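PDB 3RD5: Mypaa.01249.c from Mycobacterium paratuberculosis, which is probably an NAD(P)-dependent oxidoreductase of the short-chain dehydrogenase/reductase family, although its substrate is not known. Local coordinates for residues Gly27-Leu36 against Ala228-Leu236; Leu130-Ala141 against Leu190-His201. All coordinates share one frame; numbering follows the deposited sequence. Where two conformers were deposited one is given.

Interaction 1: Gly27-Leu36 against Ala228-Leu236; sequences GLGAVTAREL and ADFGARQTL
The guanidinium of Arg34 meets the carboxylate of Asp229 obliquely. At the edge of the guanidinium, in its plane, lie the Glu35 carboxylate carbon CD and a water. This is helix packing in a Rossmann fold. Arg34 NH2 donates to Asp229 OD1 at 3.0 Å, and this oxygen sits 22° out of the guanidinium plane. The same nitrogen reaches Glu35 OE2, which lies in that plane, at 2.9 Å. One NH2 thus joins two acids, one from each helix, into a salt-bridge network. Two waters extend it. One links Arg34 NH1 to Asp229 OD1, the other links Glu35 OE2 to Asp229 OD1. Glu35 OE1 turns to Arg38. Within helix 226-240, Gln234 NE2 lies over one face of the Phe230 ring, offset toward the rim.

Helix 27-38 begins in the glycine-rich TGxxxGxG motif, of which Gly27 and Gly29 are the last two glycines. The short segments cross at -60°, with axes 8.1 Å apart. Small residues allow the close approach: Ala228 CB lies against Gly27 O, and Ala232 CB against Val31 CG1 at 3.6 Å. Leu28 has CG anti to the backbone N (chi1 -179°), and this carries CD1 onto the backbone between Gly231 and Ala232, where it comes 3.2 Å from Ala232 N. Farther along, Leu236 slides past Thr32 and Leu36 in the opposite direction. Its CD2 touches Leu36 CG at 3.6 Å, and its CD1 rests on Glu35 CB. Ile91 of strand 87-92 touches Thr32, Leu36 and Thr235. A bridging water links the two hydroxyls between the helices, donating to Thr32 OG1 at 2.9 Å and lying 2.7 Å from Thr235 OG1.

Interaction 2: Leu130-Ala141 against Leu190-His201; sequences LTDRVVTVSSMA and LRALAAHPGYSH
Strands 133-137 and 191-195 are parallel neighbours in the central Rossmann sheet, paired from Arg133 with Arg191 to Val137 with Ala195. Backbone bonds run from Arg191 N to Asp132 O through to Ser138 N to Ala195 O, the last at 2.8 Å. A water adds a bridge between Thr136 OG1 and Leu193 O.

At the start of the pair, Arg133 NH2 lies over one face of the Arg191 guanidinium, 3.4 Å from Arg191 NH2, with the planes 59° apart. Acceptors around them probably offset the like charges. Arg133 NE forms a salt bridge with Asp132 OD1 at 2.9 Å, while Asp132 OD2 is held by Arg17. Arg133 NH1 reaches the carbonyls of Ala238 and Gln241. Arg191 NH1 meets Asp242 and the Leu243 carbonyl. Arg133 CG stands between its backbone N and carbonyl carbon (chi1 66°). This turn leads the chain across Leu193, whose CD1 is 3.6 Å from Arg133 NH1.

Past the strands, Met140 SD sits obliquely 4.4 Å from the centroid of the His196 ring. Ser139 OG accepts from Ala141 N at 2.9 Å in an ST turn. It also donates to His201 O in a short hydrogen bond of 2.5 Å. Tyr165 packs on Ala141 and His201. Ser139 just past the strand, Tyr165 and Lys169 in YxxxK spacing, and Pro197-Gly198 after the next strand fit the arrangement seen at the active site of short-chain dehydrogenases.

The centres of interactions 1 and 2 lie about 12 Å apart. Along the chain the order is 27-36, 130-141, 190-201, 228-236, so both strands of interaction 2 fall between the helices of interaction 1. Helix 226-240 joins the two contacts. It packs on helix 27-38 and also on the sheet, at Val135, Val137 and Ala195. Helix 161-185 packs on the other face, at Thr136. The contacts touch at several points, among them Gly231 CA to Pro197 CB at 3.5 Å. Residues 205-224, between 190-201 and helix 226-240, are not modelled and are probably mobile. Together the contacts tie the glycine-rich start of the Rossmann fold to its later strands.

Interaction 1: Gly27-Leu36 against Ala228-Leu236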
loop_
_atom_site.group_PDB
_atom_site.type_symbol
_atom_site.label_atom_id
_atom_site.label_comp_id
_atom_site.label_asym_id
_atom_site.label_seq_id
_atom_site.Cartn_x
_atom_site.Cartn_y
_atom_site.Cartn_z
ATOM N N GLY A 27 -0.703 -1.141 -14.280
ATOM C CA GLY A 27 0.315 -2.054 -14.546
ATOM C C GLY A 27 0.999 -2.575 -13.314
ATOM O O GLY A 27 1.291 -3.734 -13.243
ATOM N N LEU A 28 1.305 -1.705 -12.368
ATOM C CA LEU A 28 2.068 -2.081 -11.188
ATOM C C LEU A 28 1.393 -3.241 -10.419
ATOM O O LEU A 28 2.013 -4.267 -10.123
ATOM C CB LEU A 28 2.215 -0.848 -10.261
ATOM C CG LEU A 28 2.990 -1.022 -8.982
ATOM C CD1 LEU A 28 4.442 -1.462 -9.253
ATOM C CD2 LEU A 28 2.985 0.324 -8.190
ATOM N N GLY A 29 0.110 -3.035 -10.135
ATOM C CA GLY A 29 -0.704 -4.036 -9.453
ATOM C C GLY A 29 -0.843 -5.315 -10.247
ATOM O O GLY A 29 -0.760 -6.428 -9.669
ATOM N N ALA A 30 -1.062 -5.184 -11.541
ATOM C CA ALA A 30 -1.252 -6.342 -12.387
ATOM C C ALA A 30 -0.018 -7.234 -12.399
ATOM O O ALA A 30 -0.140 -8.458 -12.289
ATOM C CB ALA A 30 -1.622 -5.937 -13.795
ATOM N N VAL A 31 1.165 -6.647 -12.535
ATOM C CA VAL A 31 2.402 -7.428 -12.552
ATOM C C VAL A 31 2.663 -8.071 -11.191
ATOM O O VAL A 31 3.089 -9.219 -11.087
ATOM C CB VAL A 31 3.611 -6.614 -13.028
ATOM C CG1 VAL A 31 4.924 -7.435 -12.901
ATOM C CG2 VAL A 31 3.402 -6.117 -14.482
ATOM N N THR A 32 2.374 -7.325 -10.112
ATOM C CA THR A 32 2.586 -7.857 -8.781
ATOM C C THR A 32 1.715 -9.136 -8.602
ATOM O O THR A 32 2.203 -10.168 -8.145
ATOM C CB THR A 32 2.252 -6.823 -7.704
ATOM O OG1 THR A 32 3.022 -5.616 -7.927
ATOM C CG2 THR A 32 2.577 -7.350 -6.329
ATOM N N ALA A 33 0.448 -9.038 -9.001
ATOM C CA ALA A 33 -0.469 -10.182 -8.957
ATOM C C ALA A 33 0.000 -11.317 -9.833
ATOM O O ALA A 33 0.007 -12.485 -9.398
ATOM C CB ALA A 33 -1.875 -9.740 -9.368
ATOM N N ARG A 34 0.382 -10.984 -11.065
ATOM C CA ARG A 34 0.809 -11.984 -12.063
ATOM C C ARG A 34 1.972 -12.812 -11.516
ATOM O O ARG A 34 1.985 -14.056 -11.637
ATOM C CB ARG A 34 1.180 -11.291 -13.391
ATOM C CG ARG A 34 1.571 -12.219 -14.508
ATOM C CD ARG A 34 2.192 -11.428 -15.666
ATOM N NE ARG A 34 3.582 -11.026 -15.355
ATOM C CZ ARG A 34 4.245 -10.021 -15.932
ATOM N NH1 ARG A 34 3.674 -9.231 -16.851
ATOM N NH2 ARG A 34 5.502 -9.822 -15.597
ATOM N N GLU A 35 2.998 -12.152 -10.962
ATOM C CA GLU A 35 4.194 -12.865 -10.529
ATOM C C GLU A 35 3.916 -13.714 -9.293
ATOM O O GLU A 35 4.416 -14.838 -9.181
ATOM C CB GLU A 35 5.343 -11.897 -10.263
ATOM C CG GLU A 35 5.830 -11.142 -11.494
ATOM C CD GLU A 35 6.594 -11.995 -12.501
ATOM O OE1 GLU A 35 7.039 -13.095 -12.184
ATOM O OE2 GLU A 35 6.832 -11.494 -13.632
ATOM N N LEU A 36 3.123 -13.211 -8.355
ATOM C CA LEU A 36 2.790 -14.043 -7.203
ATOM C C LEU A 36 1.924 -15.260 -7.582
ATOM O O LEU A 36 2.129 -16.390 -7.086
ATOM C CB LEU A 36 2.085 -13.206 -6.124
ATOM C CG LEU A 36 2.987 -12.157 -5.515
ATOM C CD1 LEU A 36 2.164 -11.156 -4.691
ATOM C CD2 LEU A 36 4.079 -12.839 -4.642
ATOM N N ALA A 228 6.115 -1.257 -15.408
ATOM C CA ALA A 228 5.377 -2.026 -14.440
ATOM C C ALA A 228 6.245 -3.142 -13.876
ATOM O O ALA A 228 6.176 -3.394 -12.668
ATOM C CB ALA A 228 4.088 -2.584 -15.070
ATOM N N ASP A 229 7.019 -3.846 -14.696
ATOM C CA ASP A 229 7.909 -4.875 -14.152
ATOM C C ASP A 229 8.906 -4.312 -13.144
ATOM O O ASP A 229 9.146 -4.899 -12.067
ATOM C CB ASP A 229 8.704 -5.643 -15.223
ATOM C CG ASP A 229 7.875 -6.544 -16.112
ATOM O OD1 ASP A 229 6.996 -7.277 -15.640
ATOM O OD2 ASP A 229 8.229 -6.596 -17.323
ATOM N N PHE A 230 9.540 -3.195 -13.477
ATOM C CA PHE A 230 10.537 -2.603 -12.604
ATOM C C PHE A 230 9.921 -2.162 -11.268
ATOM O O PHE A 230 10.460 -2.416 -10.172
ATOM C CB PHE A 230 11.241 -1.417 -13.285
ATOM C CG PHE A 230 12.369 -0.861 -12.470
ATOM C CD1 PHE A 230 13.600 -1.510 -12.417
ATOM C CD2 PHE A 230 12.199 0.255 -11.674
ATOM C CE1 PHE A 230 14.629 -0.993 -11.633
ATOM C CE2 PHE A 230 13.223 0.739 -10.882
ATOM C CZ PHE A 230 14.405 0.122 -10.841
ATOM N N GLY A 231 8.762 -1.522 -11.330
ATOM C CA GLY A 231 8.120 -1.096 -10.114
ATOM C C GLY A 231 7.653 -2.249 -9.248
ATOM O O GLY A 231 7.808 -2.251 -8.012
ATOM N N ALA A 232 7.068 -3.263 -9.893
ATOM C CA ALA A 232 6.522 -4.410 -9.159
ATOM C C ALA A 232 7.620 -5.170 -8.458
ATOM O O ALA A 232 7.391 -5.779 -7.400
ATOM C CB ALA A 232 5.729 -5.347 -10.107
ATOM N N ARG A 233 8.810 -5.193 -9.053
ATOM C CA ARG A 233 9.954 -5.878 -8.458
ATOM C C ARG A 233 10.168 -5.487 -7.003
ATOM O O ARG A 233 10.486 -6.296 -6.144
ATOM C CB ARG A 233 11.203 -5.583 -9.271
ATOM C CG ARG A 233 12.492 -6.242 -8.778
ATOM C CD ARG A 233 13.729 -5.706 -9.505
ATOM N NE ARG A 233 13.676 -6.018 -10.914
ATOM C CZ ARG A 233 14.498 -5.479 -11.808
ATOM N NH1 ARG A 233 15.372 -4.568 -11.432
ATOM N NH2 ARG A 233 14.389 -5.818 -13.090
ATOM N N GLN A 234 10.018 -4.190 -6.759
ATOM C CA GLN A 234 10.299 -3.632 -5.441
ATOM C C GLN A 234 9.294 -4.187 -4.427
ATOM O O GLN A 234 9.661 -4.639 -3.322
ATOM C CB GLN A 234 10.288 -2.106 -5.498
ATOM C CG GLN A 234 10.971 -1.440 -6.705
ATOM C CD GLN A 234 12.374 -1.898 -6.986
ATOM O OE1 GLN A 234 13.160 -2.138 -6.043
ATOM N NE2 GLN A 234 12.726 -1.993 -8.302
ATOM N N THR A 235 8.017 -4.131 -4.780
ATOM C CA THR A 235 6.959 -4.690 -3.940
ATOM C C THR A 235 7.147 -6.193 -3.705
ATOM O O THR A 235 6.969 -6.683 -2.595
ATOM C CB THR A 235 5.594 -4.454 -4.556
ATOM O OG1 THR A 235 5.401 -3.058 -4.797
ATOM C CG2 THR A 235 4.475 -4.956 -3.654
ATOM N N LEU A 236 7.507 -6.905 -4.770
ATOM C CA LEU A 236 7.665 -8.361 -4.700
ATOM C C LEU A 236 8.792 -8.782 -3.748
ATOM O O LEU A 236 8.698 -9.780 -3.051
ATOM C CB LEU A 236 7.856 -8.923 -6.121
ATOM C CG LEU A 236 6.613 -8.875 -7.027
ATOM C CD1 LEU A 236 6.974 -9.112 -8.523
ATOM C CD2 LEU A 236 5.536 -9.865 -6.538
HETATM O O HOH W 1 3.032 -3.299 -6.164
HETATM O O HOH W 2 5.024 -7.077 -18.105
HETATM O O HOH W 3 8.051 -9.077 -13.670
#

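Interaction 2: Leu130-Ala141 against Leu190-His201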
loop_
_atom_site.group_PDB
_atom_site.type_symbol
_atom_site.label_atom_id
_atom_site.label_comp_id
_atom_site.label_asym_id
_atom_site.label_seq_id
_atom_site.Cartn_x
_atom_site.Cartn_y
_atom_site.Cartn_z
ATOM N N LEU A 130 -4.827 -11.841 9.471
ATOM C CA LEU A 130 -3.583 -11.873 8.693
ATOM C C LEU A 130 -2.522 -12.688 9.425
ATOM O O LEU A 130 -2.405 -12.630 10.670
ATOM C CB LEU A 130 -3.027 -10.466 8.471
ATOM C CG LEU A 130 -3.785 -9.537 7.523
ATOM C CD1 LEU A 130 -3.038 -8.181 7.365
ATOM C CD2 LEU A 130 -4.076 -10.194 6.153
ATOM N N THR A 131 -1.704 -13.427 8.661
ATOM C CA THR A 131 -0.684 -14.302 9.260
ATOM C C THR A 131 0.795 -13.904 9.119
ATOM O O THR A 131 1.630 -14.372 9.929
ATOM C CB THR A 131 -0.783 -15.740 8.742
ATOM O OG1 THR A 131 -0.349 -15.789 7.377
ATOM C CG2 THR A 131 -2.207 -16.278 8.878
ATOM N N ASP A 132 1.141 -13.085 8.125
ATOM C CA ASP A 132 2.551 -12.752 7.881
ATOM C C ASP A 132 2.831 -11.268 7.884
ATOM O O ASP A 132 3.514 -10.773 8.786
ATOM C CB ASP A 132 3.004 -13.425 6.570
ATOM C CG ASP A 132 4.418 -13.082 6.151
ATOM O OD1 ASP A 132 5.148 -12.306 6.807
ATOM O OD2 ASP A 132 4.843 -13.646 5.104
ATOM N N ARG A 133 2.340 -10.511 6.885
ATOM C CA ARG A 133 2.799 -9.147 6.739
ATOM C C ARG A 133 1.871 -8.252 5.950
ATOM O O ARG A 133 1.039 -8.735 5.133
ATOM C CB ARG A 133 4.203 -9.098 6.103
ATOM C CG ARG A 133 4.242 -9.590 4.671
ATOM C CD ARG A 133 5.635 -9.706 4.079
ATOM N NE ARG A 133 6.468 -10.682 4.804
ATOM C CZ ARG A 133 7.731 -10.969 4.495
ATOM N NH1 ARG A 133 8.370 -10.296 3.565
ATOM N NH2 ARG A 133 8.374 -11.892 5.216
ATOM N N VAL A 134 2.038 -6.944 6.183
ATOM C CA VAL A 134 1.437 -5.856 5.406
ATOM C C VAL A 134 2.563 -5.158 4.667
ATOM O O VAL A 134 3.552 -4.771 5.277
ATOM C CB VAL A 134 0.728 -4.856 6.325
ATOM C CG1 VAL A 134 0.116 -3.715 5.503
ATOM C CG2 VAL A 134 -0.353 -5.558 7.218
ATOM N N VAL A 135 2.412 -4.972 3.362
ATOM C CA VAL A 135 3.350 -4.197 2.527
ATOM C C VAL A 135 2.582 -3.008 1.996
ATOM O O VAL A 135 1.587 -3.200 1.269
ATOM C CB VAL A 135 3.891 -5.016 1.344
ATOM C CG1 VAL A 135 4.840 -4.173 0.489
ATOM C CG2 VAL A 135 4.624 -6.274 1.853
ATOM N N THR A 136 3.061 -1.783 2.292
ATOM C CA THR A 136 2.414 -0.555 1.770
ATOM C C THR A 136 3.321 0.099 0.760
ATOM O O THR A 136 4.516 0.295 1.055
ATOM C CB THR A 136 2.064 0.370 2.954
ATOM O OG1 THR A 136 1.171 -0.322 3.851
ATOM C CG2 THR A 136 1.335 1.631 2.460
ATOM N N VAL A 137 2.782 0.441 -0.397
ATOM C CA VAL A 137 3.561 1.027 -1.477
ATOM C C VAL A 137 3.560 2.551 -1.317
ATOM O O VAL A 137 2.487 3.166 -1.266
ATOM C CB VAL A 137 3.089 0.547 -2.869
ATOM C CG1 VAL A 137 4.060 1.059 -3.950
ATOM C CG2 VAL A 137 3.008 -1.012 -2.914
ATOM N N SER A 138 4.755 3.152 -1.261
ATOM C CA SER A 138 4.954 4.589 -1.194
ATOM C C SER A 138 5.648 5.108 -2.461
ATOM O O SER A 138 5.454 4.558 -3.552
ATOM C CB SER A 138 5.675 4.899 0.109
ATOM O OG SER A 138 5.848 6.312 0.320
ATOM N N SER A 139 6.412 6.189 -2.358
ATOM C CA SER A 139 7.012 6.841 -3.495
ATOM C C SER A 139 8.146 7.744 -3.061
ATOM O O SER A 139 8.112 8.273 -1.931
ATOM C CB SER A 139 5.952 7.728 -4.160
ATOM O OG SER A 139 6.483 8.577 -5.180
ATOM N N MET A 140 9.093 8.016 -3.957
ATOM C CA MET A 140 10.055 9.108 -3.777
ATOM C C MET A 140 9.375 10.449 -3.518
ATOM O O MET A 140 9.978 11.352 -2.902
ATOM C CB MET A 140 10.965 9.223 -5.003
ATOM C CG MET A 140 11.964 8.130 -5.164
ATOM S SD MET A 140 13.227 8.019 -3.951
ATOM C CE MET A 140 14.165 9.474 -4.398
ATOM N N ALA A 141 8.148 10.613 -3.982
ATOM C CA ALA A 141 7.393 11.826 -3.725
ATOM C C ALA A 141 7.132 12.077 -2.263
ATOM O O ALA A 141 6.745 13.195 -1.896
ATOM C CB ALA A 141 6.058 11.826 -4.510
ATOM N N LEU A 190 3.446 -10.504 13.186
ATOM C CA LEU A 190 3.262 -9.792 11.914
ATOM C C LEU A 190 4.285 -8.700 11.755
ATOM O O LEU A 190 4.716 -8.075 12.736
ATOM C CB LEU A 190 1.861 -9.185 11.799
ATOM C CG LEU A 190 0.673 -10.142 11.852
ATOM C CD1 LEU A 190 -0.652 -9.336 11.866
ATOM C CD2 LEU A 190 0.701 -11.131 10.694
ATOM N N ARG A 191 4.642 -8.440 10.504
ATOM C CA ARG A 191 5.538 -7.314 10.140
ATOM C C ARG A 191 4.802 -6.349 9.229
ATOM O O ARG A 191 3.976 -6.746 8.396
ATOM C CB ARG A 191 6.810 -7.786 9.440
ATOM C CG ARG A 191 7.776 -8.373 10.370
ATOM C CD ARG A 191 8.904 -9.069 9.616
ATOM N NE ARG A 191 8.482 -10.406 9.193
ATOM C CZ ARG A 191 9.299 -11.311 8.683
ATOM N NH1 ARG A 191 10.543 -10.983 8.363
ATOM N NH2 ARG A 191 8.846 -12.544 8.475
ATOM N N ALA A 192 5.143 -5.076 9.362
ATOM C CA ALA A 192 4.736 -4.008 8.444
ATOM C C ALA A 192 5.947 -3.508 7.697
ATOM O O ALA A 192 6.931 -3.094 8.300
ATOM C CB ALA A 192 4.068 -2.844 9.245
ATOM N N LEU A 193 5.871 -3.542 6.366
ATOM C CA LEU A 193 6.976 -3.174 5.472
ATOM C C LEU A 193 6.466 -2.214 4.444
ATOM O O LEU A 193 5.263 -2.082 4.215
ATOM C CB LEU A 193 7.524 -4.437 4.756
ATOM C CG LEU A 193 7.870 -5.623 5.651
ATOM C CD1 LEU A 193 8.238 -6.880 4.823
ATOM C CD2 LEU A 193 9.021 -5.266 6.567
ATOM N N ALA A 194 7.376 -1.519 3.779
ATOM C CA ALA A 194 7.016 -0.629 2.684
ATOM C C ALA A 194 7.938 -0.846 1.500
ATOM O O ALA A 194 9.028 -1.396 1.632
ATOM C CB ALA A 194 7.054 0.869 3.159
ATOM N N ALA A 195 7.475 -0.421 0.322
ATOM C CA ALA A 195 8.234 -0.477 -0.929
ATOM C C ALA A 195 7.869 0.720 -1.758
ATOM O O ALA A 195 6.812 1.331 -1.569
ATOM C CB ALA A 195 7.897 -1.790 -1.714
ATOM N N HIS A 196 8.717 1.080 -2.725
ATOM C CA HIS A 196 8.331 2.067 -3.717
ATOM C C HIS A 196 8.907 1.702 -5.076
ATOM O O HIS A 196 9.968 1.077 -5.138
ATOM C CB HIS A 196 8.739 3.499 -3.283
ATOM C CG HIS A 196 10.178 3.818 -3.482
ATOM N ND1 HIS A 196 10.648 4.401 -4.645
ATOM C CD2 HIS A 196 11.253 3.615 -2.684
ATOM C CE1 HIS A 196 11.955 4.548 -4.538
ATOM N NE2 HIS A 196 12.365 4.070 -3.367
ATOM N N PRO A 197 8.236 2.153 -6.159
ATOM C CA PRO A 197 8.544 1.585 -7.484
ATOM C C PRO A 197 9.616 2.337 -8.237
ATOM O O PRO A 197 9.901 1.957 -9.392
ATOM C CB PRO A 197 7.203 1.696 -8.216
ATOM C CG PRO A 197 6.564 2.889 -7.584
ATOM C CD PRO A 197 6.874 2.735 -6.128
ATOM N N GLY A 198 10.216 3.373 -7.660
ATOM C CA GLY A 198 11.154 4.198 -8.422
ATOM C C GLY A 198 10.465 5.224 -9.294
ATOM O O GLY A 198 9.447 5.800 -8.934
ATOM N N TYR A 199 11.024 5.434 -10.480
ATOM C CA TYR A 199 10.677 6.568 -11.327
ATOM C C TYR A 199 9.213 6.668 -11.742
ATOM O O TYR A 199 8.709 7.766 -12.004
ATOM C CB TYR A 199 11.566 6.580 -12.603
ATOM C CG TYR A 199 11.354 5.369 -13.498
ATOM C CD1 TYR A 199 10.365 5.383 -14.480
ATOM C CD2 TYR A 199 12.123 4.229 -13.372
ATOM C CE1 TYR A 199 10.137 4.268 -15.281
ATOM C CE2 TYR A 199 11.893 3.088 -14.164
ATOM C CZ TYR A 199 10.908 3.130 -15.128
ATOM O OH TYR A 199 10.758 1.950 -15.919
ATOM N N SER A 200 8.526 5.545 -11.869
ATOM C CA SER A 200 7.149 5.600 -12.432
ATOM C C SER A 200 6.178 6.437 -11.651
ATOM O O SER A 200 5.239 6.987 -12.230
ATOM C CB SER A 200 6.579 4.198 -12.546
ATOM O OG SER A 200 6.495 3.552 -11.330
ATOM N N HIS A 201 6.391 6.526 -10.345
ATOM C CA HIS A 201 5.459 7.279 -9.466
ATOM C C HIS A 201 6.124 8.485 -8.883
ATOM O O HIS A 201 6.125 8.739 -7.684
ATOM C CB HIS A 201 4.866 6.329 -8.431
ATOM C CG HIS A 201 3.894 5.371 -9.038
ATOM N ND1 HIS A 201 4.275 4.343 -9.872
ATOM C CD2 HIS A 201 2.537 5.320 -8.981
ATOM C CE1 HIS A 201 3.207 3.659 -10.243
ATOM N NE2 HIS A 201 2.137 4.222 -9.707
HETATM O O HOH W 4 6.002 -11.737 9.774
HETATM O O HOH W 5 2.974 -1.189 5.766
HETATM O O HOH W 6 8.952 6.156 -6.148
#